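Long-range contacts in hypothetical protein Atu0636 (Agrobacterium tumefaciens, PDB 2OZV), which is predicted to be an O-methyltransferase of unknown substrate, probably using S-adenosylmethionine as the methyl donor: residues B[27-31]-B[165-169]; B[37-43]-B[60-66]; B[185-191]-B[207-213]. All coordinates share one frame; numbering follows the deposited sequence.

Interaction 1: residues B[27-31]-B[165-169]; sequences LLASL and QLSLI
Leu28 presses its CD1 methyl onto the backbone of strand 164-170, and this is the dense part of the contact. CD1 lies 3.5 Å from the carbonyl O of Ser167 and 3.6 Å from CA of Leu168, while CB rests 3.9 Å from CG2 of Ile169. With CG anti to the backbone N (chi1 176°), the torsion carries the branch from the helix flank across to the strand. Leu31 fills the next place: its CB approaches OG of Ser167 to 3.5 Å, and a residue as small as serine lets the leucine come close. Beyond Leu28, Leu27 is more loosely engaged, its CB 4.1 Å from CD1 of Ile169.

Helix 24-30 thus covers the face of the central sheet that carries Gln165, Ser167 and Ile169, in a fold resembling the Rossmann-like class I methyltransferases. Strand 164-170 sits inside that sheet, between strands 116-121 and 204-211.

Toward the partly exposed Gln165, packing gives way to polar bonding. The extended glutamine carries NE2 to the carbonyl O of Leu31, 3.0 Å away, where it arrives 46° out of the carbonyl plane rather than on a lone pair. The same NE2 donates to OG of Ser167 at 2.9 Å, so two acceptors fix the rotation of the amide. Glutamine suits this border because its chain is long enough to reach across to the backbone carbonyl of Leu31.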
ATOM      1  N   LEU B  27      -7.296 -15.635  -8.250  1.00 46.79           N
ATOM      2  CA  LEU B  27      -7.221 -14.162  -8.213  1.00 46.07           C
ATOM      3  C   LEU B  27      -6.139 -13.661  -9.161  1.00 46.53           C
ATOM      4  O   LEU B  27      -6.343 -12.725  -9.932  1.00 46.90           O
ATOM      5  CB  LEU B  27      -6.922 -13.692  -6.794  1.00 47.47           C
ATOM      6  CG  LEU B  27      -8.100 -13.811  -5.810  1.00 49.41           C
ATOM      7  CD1 LEU B  27      -7.602 -13.529  -4.384  1.00 52.62           C
ATOM      8  CD2 LEU B  27      -9.183 -12.804  -6.216  1.00 53.19           C
ATOM      9  N   LEU B  28      -4.979 -14.311  -9.106  1.00 45.53           N
ATOM     10  CA  LEU B  28      -3.887 -13.950 -10.005  1.00 44.98           C
ATOM     11  C   LEU B  28      -4.286 -14.084 -11.479  1.00 44.16           C
ATOM     12  O   LEU B  28      -4.078 -13.146 -12.276  1.00 43.43           O
ATOM     13  CB  LEU B  28      -2.629 -14.781  -9.680  1.00 45.04           C
ATOM     14  CG  LEU B  28      -1.472 -14.514 -10.661  1.00 43.90           C
ATOM     15  CD1 LEU B  28      -0.948 -13.040 -10.753  1.00 45.00           C
ATOM     16  CD2 LEU B  28      -0.284 -15.472 -10.292  1.00 45.46           C
ATOM     17  N   ALA B  29      -4.841 -15.231 -11.847  1.00 44.53           N
ATOM     18  CA  ALA B  29      -5.260 -15.469 -13.226  1.00 45.46           C
ATOM     19  C   ALA B  29      -6.278 -14.422 -13.706  1.00 45.83           C
ATOM     20  O   ALA B  29      -6.274 -14.039 -14.872  1.00 45.47           O
ATOM     21  CB  ALA B  29      -5.839 -16.874 -13.339  1.00 44.44           C
ATOM     22  N   SER B  30      -7.135 -13.949 -12.791  1.00 45.27           N
ATOM     23  CA  SER B  30      -8.196 -13.022 -13.177  1.00 45.44           C
ATOM     24  C   SER B  30      -7.634 -11.679 -13.654  1.00 45.02           C
ATOM     25  O   SER B  30      -8.345 -10.914 -14.297  1.00 46.02           O
ATOM     26  CB  SER B  30      -9.180 -12.812 -12.021  1.00 45.63           C
ATOM     27  OG  SER B  30      -8.650 -11.938 -11.079  1.00 46.26           O
ATOM     28  N   LEU B  31      -6.375 -11.388 -13.326  1.00 43.94           N
ATOM     29  CA  LEU B  31      -5.734 -10.134 -13.768  1.00 45.04           C
ATOM     30  C   LEU B  31      -5.431 -10.057 -15.269  1.00 45.76           C
ATOM     31  O   LEU B  31      -5.162  -8.980 -15.789  1.00 46.55           O
ATOM     32  CB  LEU B  31      -4.434  -9.923 -12.987  1.00 44.02           C
ATOM     33  CG  LEU B  31      -4.654  -9.771 -11.474  1.00 45.76           C
ATOM     34  CD1 LEU B  31      -3.318  -9.691 -10.717  1.00 46.60           C
ATOM     35  CD2 LEU B  31      -5.480  -8.464 -11.203  1.00 47.58           C
ATOM     36  N   GLN B 165       2.063  -6.579 -19.731  1.00 45.13           N
ATOM     37  CA  GLN B 165       1.555  -6.427 -18.381  1.00 45.65           C
ATOM     38  C   GLN B 165       2.151  -7.440 -17.422  1.00 45.56           C
ATOM     39  O   GLN B 165       2.103  -8.668 -17.669  1.00 45.61           O
ATOM     40  CB  GLN B 165       0.038  -6.570 -18.371  1.00 45.85           C
ATOM     41  CG  GLN B 165      -0.575  -6.445 -16.966  1.00 45.87           C
ATOM     42  CD  GLN B 165      -2.080  -6.616 -16.996  1.00 46.63           C
ATOM     43  OE1 GLN B 165      -2.763  -6.094 -17.904  1.00 47.36           O
ATOM     44  NE2 GLN B 165      -2.605  -7.364 -16.033  1.00 47.01           N
ATOM     45  N   LEU B 166       2.699  -6.929 -16.318  1.00 44.75           N
ATOM     46  CA  LEU B 166       3.090  -7.738 -15.178  1.00 45.22           C
ATOM     47  C   LEU B 166       1.865  -7.893 -14.249  1.00 45.59           C
ATOM     48  O   LEU B 166       1.176  -6.895 -13.946  1.00 45.13           O
ATOM     49  CB  LEU B 166       4.213  -7.034 -14.406  1.00 45.10           C
ATOM     50  CG  LEU B 166       4.562  -7.659 -13.045  1.00 44.52           C
ATOM     51  CD1 LEU B 166       5.207  -9.046 -13.195  1.00 47.23           C
ATOM     52  CD2 LEU B 166       5.507  -6.688 -12.304  1.00 47.25           C
ATOM     53  N   SER B 167       1.574  -9.124 -13.833  1.00 44.56           N
ATOM     54  CA  SER B 167       0.542  -9.375 -12.820  1.00 45.65           C
ATOM     55  C   SER B 167       1.116 -10.215 -11.696  1.00 46.12           C
ATOM     56  O   SER B 167       1.834 -11.200 -11.937  1.00 46.22           O
ATOM     57  CB  SER B 167      -0.679 -10.129 -13.385  1.00 45.65           C
ATOM     58  OG  SER B 167      -1.259  -9.387 -14.452  1.00 46.54           O
ATOM     59  N   LEU B 168       0.792  -9.845 -10.455  1.00 46.03           N
ATOM     60  CA  LEU B 168       1.270 -10.631  -9.342  1.00 46.25           C
ATOM     61  C   LEU B 168       0.331 -10.621  -8.153  1.00 45.88           C
ATOM     62  O   LEU B 168      -0.524  -9.731  -8.002  1.00 45.35           O
ATOM     63  CB  LEU B 168       2.667 -10.170  -8.933  1.00 47.87           C
ATOM     64  CG  LEU B 168       2.868  -8.841  -8.260  1.00 48.54           C
ATOM     65  CD1 LEU B 168       2.569  -8.912  -6.732  1.00 45.90           C
ATOM     66  CD2 LEU B 168       4.327  -8.345  -8.484  1.00 49.76           C
ATOM     67  N   ILE B 169       0.482 -11.643  -7.319  1.00 45.51           N
ATOM     68  CA  ILE B 169      -0.200 -11.672  -6.024  1.00 44.62           C
ATOM     69  C   ILE B 169       0.858 -11.915  -4.959  1.00 45.42           C
ATOM     70  O   ILE B 169       1.822 -12.687  -5.161  1.00 45.20           O
ATOM     71  CB  ILE B 169      -1.364 -12.706  -5.982  1.00 44.46           C
ATOM     72  CG1 ILE B 169      -2.173 -12.555  -4.679  1.00 45.99           C
ATOM     73  CG2 ILE B 169      -0.835 -14.132  -6.231  1.00 44.42           C
ATOM     74  CD1 ILE B 169      -3.440 -13.386  -4.625  1.00 46.50           C
TER

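Interaction 2: residues B[37-43]-B[60-66]; sequences ACRIADL and KAEVTLY
The carbonyl O of Ile40 takes the N-H of Thr64 at 2.8 Å, nearly straight at 169°, and the CA-H of Val63 adds a weak, bent contact to it. Four more backbone bonds tie these parallel strands, from Glu62 N to Cys38 O up to Tyr66 N to Asp42 O.

On the face with Ile40 and Ala61, CD1 of the isoleucine meets the alanine CB at 3.5 Å, and a small residue there leaves room for the longer one. Both strands belong to a right-handed beta-alpha-beta crossover whose helix, 49-57, covers this face, with Val54 against Ile40. The chain leaving strand 38-42 has the GxGxxA pattern of Rossmann-type folds, consistent with a cofactor-binding turn as in related methyltransferases. Asp42 stands just before it. Its CG is anti to the backbone N (chi1 -178°), which turns the carboxylate toward the helix, where OD2 accepts the N-H of Gly51.

On the other face, Ala41 CB touches the edge of the Tyr66 ring, 3.9 Å from CE2, while the tyrosine OH is bonded to Gly110 O. Nearer the strand starts, Arg39 NE reaches the carbonyl O of His115.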
ATOM      1  N   ALA B  37      -5.285 -13.312 -29.120  1.00 54.57           N
ATOM      2  CA  ALA B  37      -4.294 -14.346 -29.050  1.00 53.86           C
ATOM      3  C   ALA B  37      -3.162 -13.632 -28.337  1.00 53.80           C
ATOM      4  O   ALA B  37      -2.797 -12.488 -28.688  1.00 54.58           O
ATOM      5  CB  ALA B  37      -3.868 -14.832 -30.431  1.00 54.57           C
ATOM      6  N   CYS B  38      -2.689 -14.241 -27.271  1.00 50.58           N
ATOM      7  CA  CYS B  38      -1.639 -13.610 -26.484  1.00 49.71           C
ATOM      8  C   CYS B  38      -0.821 -14.708 -25.887  1.00 48.20           C
ATOM      9  O   CYS B  38      -1.270 -15.865 -25.810  1.00 48.80           O
ATOM     10  CB  CYS B  38      -2.194 -12.681 -25.398  1.00 49.91           C
ATOM     11  SG  CYS B  38      -3.296 -13.489 -24.235  1.00 52.19           S
ATOM     12  N   ARG B  39       0.391 -14.346 -25.490  1.00 45.69           N
ATOM     13  CA  ARG B  39       1.342 -15.280 -24.947  1.00 45.32           C
ATOM     14  C   ARG B  39       1.569 -14.889 -23.503  1.00 45.35           C
ATOM     15  O   ARG B  39       1.855 -13.720 -23.212  1.00 45.21           O
ATOM     16  CB  ARG B  39       2.644 -15.240 -25.742  1.00 45.01           C
ATOM     17  CG  ARG B  39       2.473 -15.730 -27.234  1.00 44.38           C
ATOM     18  CD  ARG B  39       3.783 -15.804 -27.950  1.00 46.08           C
ATOM     19  NE  ARG B  39       4.459 -14.504 -28.085  1.00 46.12           N
ATOM     20  CZ  ARG B  39       4.512 -13.782 -29.205  1.00 46.85           C
ATOM     21  NH1 ARG B  39       3.910 -14.202 -30.321  1.00 49.73           N
ATOM     22  NH2 ARG B  39       5.180 -12.636 -29.223  1.00 45.35           N
ATOM     23  N   ILE B  40       1.421 -15.864 -22.614  1.00 45.07           N
ATOM     24  CA  ILE B  40       1.491 -15.599 -21.172  1.00 45.27           C
ATOM     25  C   ILE B  40       2.544 -16.487 -20.538  1.00 45.05           C
ATOM     26  O   ILE B  40       2.541 -17.695 -20.764  1.00 45.48           O
ATOM     27  CB  ILE B  40       0.125 -15.872 -20.515  1.00 46.39           C
ATOM     28  CG1 ILE B  40      -0.946 -14.932 -21.100  1.00 50.68           C
ATOM     29  CG2 ILE B  40       0.251 -15.691 -18.958  1.00 47.70           C
ATOM     30  CD1 ILE B  40      -2.276 -15.537 -21.116  1.00 55.08           C
ATOM     31  N   ALA B  41       3.442 -15.901 -19.744  1.00 44.18           N
ATOM     32  CA  ALA B  41       4.406 -16.677 -18.957  1.00 44.85           C
ATOM     33  C   ALA B  41       3.967 -16.702 -17.500  1.00 45.61           C
ATOM     34  O   ALA B  41       3.628 -15.648 -16.943  1.00 46.30           O
ATOM     35  CB  ALA B  41       5.820 -16.079 -19.063  1.00 45.40           C
ATOM     36  N   ASP B  42       3.979 -17.897 -16.901  1.00 45.13           N
ATOM     37  CA  ASP B  42       3.710 -18.077 -15.471  1.00 46.52           C
ATOM     38  C   ASP B  42       5.047 -18.450 -14.857  1.00 46.39           C
ATOM     39  O   ASP B  42       5.575 -19.542 -15.119  1.00 45.90           O
ATOM     40  CB  ASP B  42       2.638 -19.180 -15.298  1.00 46.19           C
ATOM     41  CG  ASP B  42       2.223 -19.436 -13.841  1.00 50.05           C
ATOM     42  OD1 ASP B  42       2.889 -18.945 -12.917  1.00 53.14           O
ATOM     43  OD2 ASP B  42       1.247 -20.221 -13.671  1.00 53.63           O
ATOM     44  N   LEU B  43       5.630 -17.528 -14.083  1.00 47.25           N
ATOM     45  CA  LEU B  43       6.984 -17.714 -13.542  1.00 50.63           C
ATOM     46  C   LEU B  43       6.948 -18.596 -12.319  1.00 52.90           C
ATOM     47  O   LEU B  43       7.972 -19.027 -11.788  1.00 53.43           O
ATOM     48  CB  LEU B  43       7.683 -16.389 -13.245  1.00 50.63           C
ATOM     49  CG  LEU B  43       7.982 -15.459 -14.417  1.00 54.00           C
ATOM     50  CD1 LEU B  43       8.914 -14.348 -13.946  1.00 54.18           C
ATOM     51  CD2 LEU B  43       8.581 -16.197 -15.621  1.00 56.37           C
ATOM     52  N   LYS B  60      -7.943 -18.164 -26.433  1.00 47.48           N
ATOM     53  CA  LYS B  60      -6.904 -17.734 -27.353  1.00 49.31           C
ATOM     54  C   LYS B  60      -5.520 -17.589 -26.692  1.00 48.65           C
ATOM     55  O   LYS B  60      -4.548 -17.252 -27.369  1.00 50.28           O
ATOM     56  CB  LYS B  60      -7.297 -16.395 -27.997  1.00 48.70           C
ATOM     57  CG  LYS B  60      -8.514 -16.459 -28.933  1.00 50.31           C
ATOM     58  CD  LYS B  60      -8.678 -15.111 -29.647  1.00 51.71           C
ATOM     59  CE  LYS B  60      -9.549 -15.239 -30.864  1.00 59.00           C
ATOM     60  NZ  LYS B  60     -10.965 -14.903 -30.539  1.00 61.66           N
ATOM     61  N   ALA B  61      -5.432 -17.817 -25.386  1.00 47.47           N
ATOM     62  CA  ALA B  61      -4.163 -17.644 -24.701  1.00 46.30           C
ATOM     63  C   ALA B  61      -3.240 -18.833 -24.919  1.00 46.68           C
ATOM     64  O   ALA B  61      -3.673 -19.978 -24.935  1.00 46.31           O
ATOM     65  CB  ALA B  61      -4.393 -17.461 -23.197  1.00 46.20           C
ATOM     66  N   GLU B  62      -1.953 -18.550 -25.007  0.50 46.21           N
ATOM     67  CA  GLU B  62      -0.959 -19.579 -25.177  0.50 47.32           C
ATOM     68  C   GLU B  62      -0.061 -19.412 -23.974  0.50 47.16           C
ATOM     69  O   GLU B  62       0.573 -18.377 -23.809  0.50 47.30           O
ATOM     70  CB  GLU B  62      -0.233 -19.327 -26.485  0.50 47.48           C
ATOM     71  CG  GLU B  62       1.002 -20.110 -26.756  0.50 48.11           C
ATOM     72  CD  GLU B  62       1.538 -19.821 -28.168  0.50 48.35           C
ATOM     73  OE1 GLU B  62       1.499 -18.664 -28.638  0.50 53.74           O
ATOM     74  OE2 GLU B  62       2.004 -20.742 -28.814  0.50 48.25           O
ATOM     75  N   VAL B  63      -0.050 -20.423 -23.113  1.00 47.07           N
ATOM     76  CA  VAL B  63       0.599 -20.296 -21.794  1.00 46.41           C
ATOM     77  C   VAL B  63       1.887 -21.091 -21.684  1.00 46.71           C
ATOM     78  O   VAL B  63       1.924 -22.253 -22.101  1.00 46.32           O
ATOM     79  CB  VAL B  63      -0.376 -20.663 -20.636  1.00 47.94           C
ATOM     80  CG1 VAL B  63       0.317 -20.613 -19.245  1.00 46.92           C
ATOM     81  CG2 VAL B  63      -1.607 -19.739 -20.692  1.00 47.75           C
ATOM     82  N   THR B  64       2.927 -20.472 -21.107  1.00 45.22           N
ATOM     83  CA  THR B  64       4.165 -21.170 -20.816  1.00 45.46           C
ATOM     84  C   THR B  64       4.353 -21.163 -19.311  1.00 45.35           C
ATOM     85  O   THR B  64       4.404 -20.082 -18.705  1.00 46.68           O
ATOM     86  CB  THR B  64       5.383 -20.520 -21.507  1.00 45.21           C
ATOM     87  OG1 THR B  64       5.138 -20.477 -22.909  1.00 46.01           O
ATOM     88  CG2 THR B  64       6.678 -21.341 -21.300  1.00 47.72           C
ATOM     89  N   LEU B  65       4.452 -22.354 -18.734  1.00 44.95           N
ATOM     90  CA  LEU B  65       4.680 -22.489 -17.292  0.60 44.97           C
ATOM     91  C   LEU B  65       6.162 -22.756 -17.064  1.00 46.01           C
ATOM     92  O   LEU B  65       6.727 -23.706 -17.625  1.00 47.10           O
ATOM     93  CB  LEU B  65       3.838 -23.629 -16.664  0.60 45.21           C
ATOM     94  CG  LEU B  65       2.307 -23.740 -16.815  0.60 44.09           C
ATOM     95  CD1 LEU B  65       1.763 -25.033 -16.166  0.60 45.51           C
ATOM     96  CD2 LEU B  65       1.559 -22.496 -16.247  0.60 44.68           C
ATOM     97  N   TYR B  66       6.793 -21.931 -16.220  1.00 44.84           N
ATOM     98  CA  TYR B  66       8.203 -22.148 -15.879  1.00 46.17           C
ATOM     99  C   TYR B  66       8.372 -22.724 -14.485  1.00 46.62           C
ATOM    100  O   TYR B  66       7.833 -22.186 -13.514  1.00 47.26           O
ATOM    101  CB  TYR B  66       9.011 -20.843 -15.987  1.00 45.84           C
ATOM    102  CG  TYR B  66       9.153 -20.361 -17.411  1.00 46.63           C
ATOM    103  CD1 TYR B  66      10.162 -20.866 -18.239  1.00 45.54           C
ATOM    104  CD2 TYR B  66       8.291 -19.377 -17.924  1.00 45.58           C
ATOM    105  CE1 TYR B  66      10.317 -20.413 -19.567  1.00 47.17           C
ATOM    106  CE2 TYR B  66       8.435 -18.914 -19.265  1.00 48.11           C
ATOM    107  CZ  TYR B  66       9.457 -19.431 -20.058  1.00 47.25           C
ATOM    108  OH  TYR B  66       9.623 -19.008 -21.358  1.00 48.24           O
TER
HETATM  109  O   HOH W   1       9.762 -20.853 -11.451  1.00 40.72           O

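Interaction 3: residues B[185-191]-B[207-213]; sequences RFGGLEI and VTAIKGS
The carbonyl O of Ile210 accepts two backbone N-H groups, from Gly187 at 3.0 Å and from Ser213 at 3.2 Å, which arrive from opposite faces of its plane. Gly187 answers with its own carbonyl, taking the N-H of Ile210 along a nearly straight path of 174°. The Ser213 bond closes a type II turn, in which Gly212 adopts the positive phi (86°) that glycine accommodates easily; its N-H is used as well, on the carbonyl O of Arg185. Because Gly187 has no side chain, the carbonyl O of Ser213 can settle 3.2 Å from its CA.

These strands are the two arms of a beta hairpin, antiparallel and interrupted by a beta bulge between Gly187 and Glu190, where Gly188 again has positive phi. Gly188 O accepts a hydrogen bond from Arg249 NH2. Past the bulge the bonding resumes, with Glu190 and Thr208 exchanging a pair of backbone bonds.

Their side chains run alongside each other, CB of Glu190 lying 3.6 Å from OG1 of Thr208, and a water joins Glu190 OE1 (2.8 Å) to that hydroxyl. The buried carboxylate is otherwise well provided for: OE1 forms a salt bridge with Arg220 and OE2 accepts the N-H of Asn250, which would probably favour the ionised form. Arg249 NH1 serves Thr208 OG1.

Phe186 and Leu189 supply much of the apolar part of the contact. CB of Phe186 closes on CB of Ala209, and CD1 of Leu189 lies 3.5 Å from the same CB, the short alanine making space for two bulky neighbours. Lys211 lays its CB 3.7 Å from CE1 of Phe186, then stretches fully extended until NZ finds the carbonyl oxygens of Met160 and Ser157.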
ATOM      1  N   ARG B 185      11.456  -0.283 -14.664  1.00 49.22           N
ATOM      2  CA  ARG B 185      11.083  -1.377 -15.586  1.00 48.92           C
ATOM      3  C   ARG B 185       9.598  -1.358 -15.914  1.00 48.87           C
ATOM      4  O   ARG B 185       9.203  -1.461 -17.082  1.00 48.20           O
ATOM      5  CB  ARG B 185      11.390  -2.749 -14.966  1.00 49.11           C
ATOM      6  CG  ARG B 185      12.852  -3.022 -14.745  1.00 49.12           C
ATOM      7  CD  ARG B 185      13.014  -4.124 -13.695  1.00 50.61           C
ATOM      8  NE  ARG B 185      14.429  -4.380 -13.450  1.00 49.36           N
ATOM      9  CZ  ARG B 185      14.940  -4.817 -12.300  1.00 50.15           C
ATOM     10  NH1 ARG B 185      16.256  -5.013 -12.212  1.00 49.46           N
ATOM     11  NH2 ARG B 185      14.143  -5.061 -11.245  1.00 50.11           N
ATOM     12  N   PHE B 186       8.795  -1.243 -14.850  1.00 48.22           N
ATOM     13  CA  PHE B 186       7.351  -1.260 -14.909  1.00 47.55           C
ATOM     14  C   PHE B 186       6.811  -0.049 -14.183  1.00 48.10           C
ATOM     15  O   PHE B 186       7.357   0.349 -13.137  1.00 48.65           O
ATOM     16  CB  PHE B 186       6.802  -2.487 -14.196  1.00 47.70           C
ATOM     17  CG  PHE B 186       7.072  -3.762 -14.915  1.00 47.92           C
ATOM     18  CD1 PHE B 186       6.290  -4.127 -16.006  1.00 48.16           C
ATOM     19  CD2 PHE B 186       8.121  -4.604 -14.503  1.00 49.07           C
ATOM     20  CE1 PHE B 186       6.534  -5.341 -16.688  1.00 48.42           C
ATOM     21  CE2 PHE B 186       8.372  -5.810 -15.167  1.00 48.18           C
ATOM     22  CZ  PHE B 186       7.587  -6.185 -16.256  1.00 47.62           C
ATOM     23  N   GLY B 187       5.749   0.529 -14.739  1.00 46.98           N
ATOM     24  CA  GLY B 187       5.065   1.663 -14.092  1.00 46.95           C
ATOM     25  C   GLY B 187       3.565   1.514 -14.214  1.00 45.85           C
ATOM     26  O   GLY B 187       3.065   0.431 -14.537  1.00 46.69           O
ATOM     27  N   GLY B 188       2.830   2.584 -13.914  1.00 45.41           N
ATOM     28  CA  GLY B 188       1.380   2.471 -13.815  1.00 44.64           C
ATOM     29  C   GLY B 188       0.909   1.367 -12.870  1.00 44.61           C
ATOM     30  O   GLY B 188      -0.109   0.716 -13.131  1.00 45.31           O
ATOM     31  N   LEU B 189       1.634   1.143 -11.769  1.00 43.99           N
ATOM     32  CA  LEU B 189       1.216   0.100 -10.805  1.00 44.86           C
ATOM     33  C   LEU B 189      -0.193   0.354 -10.343  1.00 44.94           C
ATOM     34  O   LEU B 189      -0.560   1.503 -10.004  1.00 45.86           O
ATOM     35  CB  LEU B 189       2.142   0.051  -9.578  1.00 45.43           C
ATOM     36  CG  LEU B 189       3.384  -0.856  -9.738  1.00 44.56           C
ATOM     37  CD1 LEU B 189       4.320  -0.364 -10.836  1.00 43.19           C
ATOM     38  CD2 LEU B 189       4.158  -0.929  -8.386  1.00 43.94           C
ATOM     39  N   GLU B 190      -0.982  -0.713 -10.345  1.00 44.28           N
ATOM     40  CA  GLU B 190      -2.275  -0.716  -9.678  1.00 44.75           C
ATOM     41  C   GLU B 190      -2.208  -1.742  -8.575  1.00 44.43           C
ATOM     42  O   GLU B 190      -1.928  -2.934  -8.842  1.00 45.29           O
ATOM     43  CB  GLU B 190      -3.388  -1.131 -10.644  1.00 44.54           C
ATOM     44  CG  GLU B 190      -3.821  -0.035 -11.591  1.00 45.52           C
ATOM     45  CD  GLU B 190      -5.108  -0.388 -12.338  1.00 45.20           C
ATOM     46  OE1 GLU B 190      -5.784  -1.413 -11.999  1.00 46.29           O
ATOM     47  OE2 GLU B 190      -5.446   0.398 -13.227  1.00 46.61           O
ATOM     48  N   ILE B 191      -2.471  -1.309  -7.347  1.00 43.87           N
ATOM     49  CA  ILE B 191      -2.381  -2.196  -6.183  1.00 44.50           C
ATOM     50  C   ILE B 191      -3.778  -2.398  -5.630  1.00 43.79           C
ATOM     51  O   ILE B 191      -4.455  -1.418  -5.292  1.00 44.12           O
ATOM     52  CB  ILE B 191      -1.471  -1.556  -5.091  1.00 44.53           C
ATOM     53  CG1 ILE B 191      -0.056  -1.262  -5.664  1.00 46.77           C
ATOM     54  CG2 ILE B 191      -1.439  -2.442  -3.845  1.00 44.94           C
ATOM     55  CD1 ILE B 191       0.904  -0.541  -4.642  1.00 46.86           C
ATOM     56  N   VAL B 207      -1.052  -6.886  -7.707  1.00 45.21           N
ATOM     57  CA  VAL B 207      -0.384  -5.759  -8.317  1.00 45.47           C
ATOM     58  C   VAL B 207      -0.325  -6.005  -9.819  1.00 46.42           C
ATOM     59  O   VAL B 207       0.022  -7.135 -10.245  1.00 46.61           O
ATOM     60  CB  VAL B 207       1.041  -5.568  -7.781  1.00 46.26           C
ATOM     61  CG1 VAL B 207       1.686  -4.340  -8.475  1.00 47.61           C
ATOM     62  CG2 VAL B 207       1.037  -5.399  -6.247  1.00 46.82           C
ATOM     63  N   THR B 208      -0.705  -5.001 -10.608  1.00 45.35           N
ATOM     64  CA  THR B 208      -0.482  -5.071 -12.075  1.00 45.34           C
ATOM     65  C   THR B 208       0.322  -3.842 -12.501  1.00 45.43           C
ATOM     66  O   THR B 208       0.270  -2.801 -11.835  1.00 44.92           O
ATOM     67  CB  THR B 208      -1.779  -5.141 -12.922  1.00 45.09           C
ATOM     68  OG1 THR B 208      -2.529  -3.929 -12.790  1.00 45.42           O
ATOM     69  CG2 THR B 208      -2.631  -6.390 -12.572  1.00 45.78           C
ATOM     70  N   ALA B 209       1.111  -3.968 -13.565  1.00 44.24           N
ATOM     71  CA  ALA B 209       1.972  -2.863 -13.992  1.00 44.91           C
ATOM     72  C   ALA B 209       2.258  -3.060 -15.477  1.00 45.19           C
ATOM     73  O   ALA B 209       2.074  -4.172 -16.008  1.00 45.54           O
ATOM     74  CB  ALA B 209       3.258  -2.820 -13.141  1.00 45.14           C
ATOM     75  N   ILE B 210       2.669  -1.983 -16.122  1.00 45.10           N
ATOM     76  CA  ILE B 210       2.838  -1.955 -17.564  1.00 45.10           C
ATOM     77  C   ILE B 210       4.313  -1.666 -17.848  1.00 45.63           C
ATOM     78  O   ILE B 210       4.861  -0.676 -17.346  1.00 45.69           O
ATOM     79  CB  ILE B 210       1.920  -0.880 -18.184  1.00 46.01           C
ATOM     80  CG1 ILE B 210       0.444  -1.276 -17.970  1.00 45.37           C
ATOM     81  CG2 ILE B 210       2.209  -0.699 -19.684  1.00 44.42           C
ATOM     82  CD1 ILE B 210       0.047  -2.603 -18.621  1.00 47.24           C
ATOM     83  N   LYS B 211       4.955  -2.534 -18.635  1.00 45.46           N
ATOM     84  CA  LYS B 211       6.354  -2.308 -19.005  1.00 46.25           C
ATOM     85  C   LYS B 211       6.523  -0.975 -19.714  1.00 47.40           C
ATOM     86  O   LYS B 211       5.842  -0.684 -20.705  1.00 46.45           O
ATOM     87  CB  LYS B 211       6.898  -3.454 -19.873  1.00 47.24           C
ATOM     88  CG  LYS B 211       8.406  -3.312 -20.173  1.00 45.78           C
ATOM     89  CD  LYS B 211       8.886  -4.454 -21.073  1.00 45.47           C
ATOM     90  CE  LYS B 211      10.385  -4.351 -21.336  1.00 46.49           C
ATOM     91  NZ  LYS B 211      10.864  -5.459 -22.223  1.00 46.50           N
ATOM     92  N   GLY B 212       7.424  -0.159 -19.178  1.00 46.74           N
ATOM     93  CA  GLY B 212       7.817   1.099 -19.833  1.00 46.84           C
ATOM     94  C   GLY B 212       6.909   2.267 -19.509  1.00 47.75           C
ATOM     95  O   GLY B 212       7.152   3.384 -19.950  1.00 46.96           O
ATOM     96  N   SER B 213       5.866   2.032 -18.708  1.00 47.58           N
ATOM     97  CA  SER B 213       5.005   3.136 -18.286  1.00 48.71           C
ATOM     98  C   SER B 213       5.690   3.975 -17.214  1.00 48.82           C
ATOM     99  O   SER B 213       6.375   3.442 -16.344  1.00 49.30           O
ATOM    100  CB  SER B 213       3.678   2.599 -17.740  1.00 48.99           C
ATOM    101  OG  SER B 213       2.944   3.643 -17.126  1.00 49.48           O
TER
HETATM  102  O   HOH W   2      -4.882  -3.984 -11.570  1.00 21.60           O

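All three interactions reach one mixed sheet. Interaction 2 joins strands 38-42 and 61-67 in its parallel half, interaction 3 pairs the antiparallel strands 186-195 and 204-211, and interaction 1 lays helix 24-30 on strand 164-170 between them. The centre of interaction 1 is about 12 Å from each of the others, which are about 19 Å apart. Along the chain, interaction 2 is nested inside the loop that interaction 1 closes, and interaction 3 follows. Strands 164-170 and 204-211 are neighbours, with Leu168 N 2.8 Å from Val207 O. The strand order 3-2-1-4-5-7-6, with strand 7 antiparallel, is that of class I methyltransferases, extended here by strand 218-224.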